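Local atomic coordinates of putative invasin (Yersinia pseudotuberculosis IP 31758, PDB entry 5N40), a protein that probably acts as a surface adhesin of the invasin family, ending in a C-type lectin-like domain thought to serve in attachment to host cells. Residues V106-L111 with V141-E146. The protein carries 1 engineered substitution. Residues are numbered along the deposited sequence; the frame is centred on the assembly and turned at random.
Sequences VDLTVL and VKMTFE
Val141 opens the contact with one methyl of its branched side chain: its CG2 comes within 4.4 Å of CG1 of Val106, a loose apolar contact of one methyl from each valine. Both valines are buried and point toward each other. The short, branched valine suits this end, where the two backbones are closest, with CA of Val106 and CA of Val141 8.9 Å apart.

Met143 faces inward again, and here the gap is wider: its CA lies 10.4 Å from CA of Leu108. Two longer side chains fill it, sliding past each other in opposite directions. SD of Met143 lies 3.9 Å from CD1 of Leu108, while its terminal CE approaches the other branch, 4.2 Å from CD2. With CG opposite the backbone N (chi1 -152°), the thioether first reaches inward, then folds at chi2 and chi3, so sulfur and methyl meet one leucine methyl each. Met143 is modelled in two conformers, and these contacts belong to the one described, so they may not hold in the other. Further along, the ring of Phe145 packs against Leu125 and Ala202.

No hydrogen bond joins the segments; apolar packing links the two sheets of an immunoglobulin-like β-sandwich in the middle of the elongated chain. Strand 106-112, at the edge of its sheet, pairs with strand 123-131, whose Ala129 and Val127 touch Leu108 and Met143 respectively. On the facing sheet, strand 142-151 lies beside strand 197-204, and Ala204 of the latter touches both Val106 and Val141.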
ATOM      1  N   VAL A 106      -7.558 -10.608 -16.191  1.00 12.35           N
ATOM      2  CA  VAL A 106      -6.417 -11.180 -15.485  1.00 13.75           C
ATOM      3  C   VAL A 106      -6.832 -11.671 -14.103  1.00 13.28           C
ATOM      4  O   VAL A 106      -7.850 -11.259 -13.542  1.00 12.29           O
ATOM      5  CB  VAL A 106      -5.254 -10.179 -15.339  1.00 14.24           C
ATOM      6  CG1 VAL A 106      -4.619  -9.897 -16.686  1.00 11.77           C
ATOM      7  CG2 VAL A 106      -5.732  -8.888 -14.672  1.00 15.26           C
ATOM      8  N   ASP A 107      -6.018 -12.577 -13.565  1.00 11.85           N
ATOM      9  CA  ASP A 107      -6.043 -12.938 -12.153  1.00 13.24           C
ATOM     10  C   ASP A 107      -4.833 -12.298 -11.489  1.00 12.21           C
ATOM     11  O   ASP A 107      -3.715 -12.380 -12.016  1.00 12.75           O
ATOM     12  CB  ASP A 107      -5.985 -14.453 -11.933  1.00 15.08           C
ATOM     13  CG  ASP A 107      -7.137 -15.199 -12.575  1.00 16.03           C
ATOM     14  OD1 ASP A 107      -8.299 -14.754 -12.445  1.00 15.54           O
ATOM     15  OD2 ASP A 107      -6.860 -16.248 -13.192  1.00 15.00           O
ATOM     16  N   LEU A 108      -5.057 -11.666 -10.350  1.00 13.25           N
ATOM     17  CA  LEU A 108      -3.992 -11.010  -9.610  1.00 14.75           C
ATOM     18  C   LEU A 108      -3.605 -11.824  -8.385  1.00 14.24           C
ATOM     19  O   LEU A 108      -4.466 -12.312  -7.648  1.00 12.85           O
ATOM     20  CB  LEU A 108      -4.410  -9.611  -9.162  1.00 13.27           C
ATOM     21  CG  LEU A 108      -4.809  -8.610 -10.244  1.00 12.88           C
ATOM     22  CD1 LEU A 108      -5.026  -7.234  -9.625  1.00 16.70           C
ATOM     23  CD2 LEU A 108      -3.781  -8.534 -11.331  1.00 12.11           C
ATOM     24  N   THR A 109      -2.301 -11.953  -8.174  1.00 12.44           N
ATOM     25  CA  THR A 109      -1.743 -12.426  -6.917  1.00 14.22           C
ATOM     26  C   THR A 109      -0.989 -11.274  -6.271  1.00 11.12           C
ATOM     27  O   THR A 109      -0.289 -10.528  -6.960  1.00 11.58           O
ATOM     28  CB  THR A 109      -0.800 -13.610  -7.143  1.00 16.97           C
ATOM     29  OG1 THR A 109      -1.489 -14.647  -7.854  1.00 18.26           O
ATOM     30  CG2 THR A 109      -0.308 -14.162  -5.816  1.00 18.14           C
ATOM     31  N   VAL A 110      -1.124 -11.135  -4.951  1.00 10.32           N
ATOM     32  CA  VAL A 110      -0.472 -10.056  -4.214  1.00 10.76           C
ATOM     33  C   VAL A 110       0.356 -10.670  -3.098  1.00 13.67           C
ATOM     34  O   VAL A 110      -0.181 -11.380  -2.241  1.00 16.11           O
ATOM     35  CB  VAL A 110      -1.486  -9.051  -3.645  1.00 15.15           C
ATOM     36  CG1 VAL A 110      -0.765  -7.871  -3.005  1.00 15.75           C
ATOM     37  CG2 VAL A 110      -2.410  -8.562  -4.743  1.00 15.11           C
ATOM     38  N   LEU A 111       1.656 -10.382  -3.113  1.00 12.57           N
ATOM     39  CA  LEU A 111       2.626 -10.896  -2.157  1.00 10.81           C
ATOM     40  C   LEU A 111       3.280  -9.731  -1.427  1.00 13.03           C
ATOM     41  O   LEU A 111       3.617  -8.713  -2.041  1.00 17.74           O
ATOM     42  CB  LEU A 111       3.705 -11.719  -2.865  1.00 14.05           C
ATOM     43  CG  LEU A 111       3.222 -12.910  -3.696  1.00 13.41           C
ATOM     44  CD1 LEU A 111       4.379 -13.612  -4.377  1.00 18.19           C
ATOM     45  CD2 LEU A 111       2.438 -13.891  -2.841  1.00 18.08           C
ATOM     46  N   VAL A 141       0.042  -4.271 -17.781  1.00 13.22           N
ATOM     47  CA  VAL A 141      -1.292  -4.127 -17.208  1.00 13.55           C
ATOM     48  C   VAL A 141      -1.287  -2.950 -16.237  1.00 15.10           C
ATOM     49  O   VAL A 141      -0.533  -2.945 -15.254  1.00 13.18           O
ATOM     50  CB  VAL A 141      -1.732  -5.416 -16.502  1.00 13.60           C
ATOM     51  CG1 VAL A 141      -3.042  -5.195 -15.740  1.00 13.43           C
ATOM     52  CG2 VAL A 141      -1.884  -6.569 -17.511  1.00 10.13           C
ATOM     53  N   LYS A 142      -2.140  -1.965 -16.500  1.00 14.99           N
ATOM     54  CA  LYS A 142      -2.236  -0.793 -15.641  1.00 15.73           C
ATOM     55  C   LYS A 142      -2.847  -1.158 -14.291  1.00 14.81           C
ATOM     56  O   LYS A 142      -3.850  -1.870 -14.220  1.00 14.51           O
ATOM     57  CB  LYS A 142      -3.074   0.285 -16.325  1.00 19.03           C
ATOM     58  CG  LYS A 142      -2.408   0.900 -17.550  1.00 16.73           C
ATOM     59  CD  LYS A 142      -3.286   2.012 -18.130  1.00 25.63           C
ATOM     60  CE  LYS A 142      -2.624   2.706 -19.309  1.00 31.92           C
ATOM     61  NZ  LYS A 142      -3.505   3.766 -19.896  1.00 41.06           N
ATOM     62  N   MET A 143      -2.255  -0.627 -13.221  1.00 15.18           N
ATOM     63  CA  MET A 143      -2.607  -0.994 -11.856  0.51 13.09           C
ATOM     64  C   MET A 143      -2.858   0.251 -11.019  1.00 12.95           C
ATOM     65  O   MET A 143      -2.189   1.275 -11.196  1.00 17.28           O
ATOM     66  CB  MET A 143      -1.486  -1.820 -11.212  0.51 14.01           C
ATOM     67  CG  MET A 143      -1.959  -2.794 -10.139  0.51 14.99           C
ATOM     68  SD  MET A 143      -2.942  -4.167 -10.779  0.51 15.31           S
ATOM     69  CE  MET A 143      -1.792  -4.933 -11.918  0.51 14.26           C
ATOM     70  N   THR A 144      -3.821   0.156 -10.099  1.00 12.38           N
ATOM     71  CA  THR A 144      -4.041   1.175  -9.079  1.00 13.16           C
ATOM     72  C   THR A 144      -4.173   0.487  -7.725  1.00 16.02           C
ATOM     73  O   THR A 144      -4.356  -0.731  -7.636  1.00 15.07           O
ATOM     74  CB  THR A 144      -5.291   2.023  -9.340  1.00 19.03           C
ATOM     75  OG1 THR A 144      -6.449   1.195  -9.241  1.00 16.57           O
ATOM     76  CG2 THR A 144      -5.236   2.687 -10.712  1.00 21.48           C
ATOM     77  N   PHE A 145      -4.083   1.281  -6.662  1.00 13.21           N
ATOM     78  CA  PHE A 145      -4.232   0.789  -5.300  1.00 12.52           C
ATOM     79  C   PHE A 145      -5.266   1.616  -4.550  1.00 15.59           C
ATOM     80  O   PHE A 145      -5.361   2.833  -4.725  1.00 15.74           O
ATOM     81  CB  PHE A 145      -2.902   0.828  -4.530  1.00 13.49           C
ATOM     82  CG  PHE A 145      -1.859  -0.081  -5.094  1.00 12.71           C
ATOM     83  CD1 PHE A 145      -1.839  -1.425  -4.756  1.00 13.36           C
ATOM     84  CD2 PHE A 145      -0.910   0.395  -5.975  1.00 14.83           C
ATOM     85  CE1 PHE A 145      -0.887  -2.270  -5.275  1.00 13.39           C
ATOM     86  CE2 PHE A 145       0.051  -0.451  -6.496  1.00 15.52           C
ATOM     87  CZ  PHE A 145       0.053  -1.789  -6.148  1.00 13.61           C
ATOM     88  N   GLU A 146      -6.009   0.939  -3.678  1.00 14.43           N
ATOM     89  CA  GLU A 146      -7.060   1.573  -2.892  1.00 13.48           C
ATOM     90  C   GLU A 146      -7.083   0.992  -1.487  1.00 14.17           C
ATOM     91  O   GLU A 146      -7.102  -0.230  -1.317  1.00 13.16           O
ATOM     92  CB  GLU A 146      -8.426   1.376  -3.562  1.00 14.21           C
ATOM     93  CG  GLU A 146      -9.544   2.170  -2.918  1.00 15.47           C
ATOM     94  CD  GLU A 146     -10.854   2.055  -3.670  1.00 18.05           C
ATOM     95  OE1 GLU A 146     -11.001   1.120  -4.485  1.00 19.98           O
ATOM     96  OE2 GLU A 146     -11.738   2.902  -3.438  1.00 19.27           O
TER